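Local coordinates for putative N-acetylneuraminate lyase ([Ruminococcus] gnavus ATCC 29149, PDB 6RB7), which is a putative lyase of the dihydrodipicolinate synthetase family, built as a parallel beta/alpha barrel and assembled from four chains, at residues A44-Y49 / L301-V306. Numbering follows the deposited sequence.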
loop_
_atom_site.group_PDB
_atom_site.type_symbol
_atom_site.label_atom_id
_atom_site.label_comp_id
_atom_site.label_asym_id
_atom_site.label_seq_id
_atom_site.Cartn_x
_atom_site.Cartn_y
_atom_site.Cartn_z
ATOM N N ALA A 44 15.466 10.006 21.292
ATOM C CA ALA A 44 14.116 10.506 21.594
ATOM C C ALA A 44 13.898 10.447 23.096
ATOM O O ALA A 44 14.166 9.438 23.749
ATOM C CB ALA A 44 13.070 9.719 20.870
ATOM N N PHE A 45 13.445 11.548 23.639
ATOM C CA PHE A 45 13.112 11.699 25.059
ATOM C C PHE A 45 11.748 11.086 25.328
ATOM O O PHE A 45 10.777 11.368 24.603
ATOM C CB PHE A 45 13.117 13.177 25.396
ATOM C CG PHE A 45 13.196 13.487 26.875
ATOM C CD1 PHE A 45 14.430 13.548 27.492
ATOM C CD2 PHE A 45 12.051 13.744 27.601
ATOM C CE1 PHE A 45 14.503 13.834 28.841
ATOM C CE2 PHE A 45 12.125 14.025 28.953
ATOM C CZ PHE A 45 13.365 14.066 29.578
ATOM N N TYR A 46 11.637 10.233 26.334
ATOM C CA TYR A 46 10.357 9.557 26.644
ATOM C C TYR A 46 9.431 10.471 27.449
ATOM O O TYR A 46 9.870 11.425 28.128
ATOM C CB TYR A 46 10.613 8.253 27.405
ATOM C CG TYR A 46 11.564 7.327 26.700
ATOM C CD1 TYR A 46 11.358 6.993 25.371
ATOM C CD2 TYR A 46 12.719 6.857 27.309
ATOM C CE1 TYR A 46 12.242 6.168 24.697
ATOM C CE2 TYR A 46 13.587 6.010 26.660
ATOM C CZ TYR A 46 13.368 5.679 25.333
ATOM O OH TYR A 46 14.228 4.823 24.671
ATOM N N ALA A 47 8.139 10.162 27.366
ATOM C CA ALA A 47 7.110 10.755 28.251
ATOM C C ALA A 47 7.338 10.275 29.672
ATOM O O ALA A 47 7.369 9.068 29.898
ATOM C CB ALA A 47 5.718 10.465 27.776
ATOM N N CYS A 48 7.467 11.203 30.617
ATOM C CA CYS A 48 7.705 10.887 32.043
ATOM C C CYS A 48 6.464 11.301 32.826
ATOM O O CYS A 48 6.178 12.533 32.925
ATOM C CB CYS A 48 8.914 11.641 32.551
ATOM S SG CYS A 48 10.448 11.208 31.698
ATOM N N TYR A 49 5.754 10.317 33.375
ATOM C CA TYR A 49 4.495 10.554 34.081
ATOM C C TYR A 49 4.627 10.198 35.557
ATOM O O TYR A 49 5.469 9.406 35.949
ATOM C CB TYR A 49 3.347 9.750 33.493
ATOM C CG TYR A 49 3.128 9.925 32.005
ATOM C CD1 TYR A 49 2.624 11.098 31.481
ATOM C CD2 TYR A 49 3.329 8.849 31.157
ATOM C CE1 TYR A 49 2.367 11.230 30.124
ATOM C CE2 TYR A 49 3.076 8.969 29.794
ATOM C CZ TYR A 49 2.561 10.147 29.294
ATOM O OH TYR A 49 2.343 10.311 27.945
ATOM N N LEU A 301 15.129 4.308 37.346
ATOM C CA LEU A 301 14.352 5.490 36.928
ATOM C C LEU A 301 12.868 5.138 36.966
ATOM O O LEU A 301 12.491 4.037 36.544
ATOM C CB LEU A 301 14.760 5.880 35.509
ATOM C CG LEU A 301 16.113 6.558 35.348
ATOM C CD1 LEU A 301 16.466 6.664 33.862
ATOM C CD2 LEU A 301 16.103 7.952 35.982
ATOM N N GLU A 302 12.045 6.080 37.410
ATOM C CA GLU A 302 10.574 5.945 37.494
ATOM C C GLU A 302 9.960 6.884 36.462
ATOM O O GLU A 302 9.934 8.107 36.726
ATOM C CB GLU A 302 10.091 6.292 38.899
ATOM C CG GLU A 302 10.538 5.286 39.930
ATOM C CD GLU A 302 9.681 4.042 40.038
ATOM O OE1 GLU A 302 9.926 3.241 40.970
ATOM O OE2 GLU A 302 8.797 3.837 39.196
ATOM N N LEU A 303 9.553 6.356 35.309
ATOM C CA LEU A 303 9.060 7.187 34.175
ATOM C C LEU A 303 7.543 7.065 34.060
ATOM O O LEU A 303 6.963 7.689 33.154
ATOM C CB LEU A 303 9.676 6.754 32.841
ATOM C CG LEU A 303 11.114 7.175 32.564
ATOM C CD1 LEU A 303 12.060 6.259 33.317
ATOM C CD2 LEU A 303 11.386 7.119 31.058
ATOM N N GLY A 304 6.914 6.242 34.889
ATOM C CA GLY A 304 5.465 6.035 34.774
ATOM C C GLY A 304 5.122 5.080 33.646
ATOM O O GLY A 304 5.977 4.350 33.146
ATOM N N ALA A 305 3.852 5.056 33.346
ATOM C CA ALA A 305 3.232 4.117 32.391
ATOM C C ALA A 305 3.320 4.752 31.002
ATOM O O ALA A 305 4.014 5.762 30.810
ATOM C CB ALA A 305 1.789 3.931 32.787
ATOM N N VAL A 306 2.634 4.164 30.051
ATOM C CA VAL A 306 2.397 4.828 28.754
ATOM C C VAL A 306 0.958 5.334 28.749
ATOM O O VAL A 306 0.078 4.780 29.449
ATOM C CB VAL A 306 2.656 3.907 27.541
ATOM C CG1 VAL A 306 4.143 3.658 27.375
ATOM C CG2 VAL A 306 1.860 2.629 27.587
HETATM O O HOH W 1 8.215 10.143 35.876
#
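At the mouth of the beta/alpha barrel, the loop leaving the first strand, 41-43, meets the linker between helices 287-299 and 317-335, and Y49 hydrogen-bonds to L303 where they join. Y49 N donates to L303 O over 2.9 Å, nearly straight at 173°. The same oxygen takes a longer CA-H contact from C48 CA at 3.5 Å. A water donates to both Y49 O and E302 O, at 2.8 Å each, and so ties the two backbones together a second time. The two segments run almost at right angles here, 92° between their short touching parts, so the pairing is local and does not grow into a sheet. This is the barrel's first beta-alpha loop, with C48 and F45 also packing on the helix that follows, 57-70, while the linker belongs to the helices added after the eight-stranded barrel. L303 packs against Y46 and C48: in the conformer modelled here, its CD2 lies 3.9 Å from Y46 CB and approaches that ring obliquely, and its CG meets C48 SG at 4.2 Å. With CG beside the backbone N (chi1 -54°), the Y49 ring presents an edge to A305 O, CD2 to O 3.2 Å, the oxygen lying in the ring plane. K292, from helix 287-299, hydrogen-bonds to both A305 O and A47 O, so one lysine ties the two segments together, while Y49 OH bonds to E83 and Y46 OH to the carbonyl of G242.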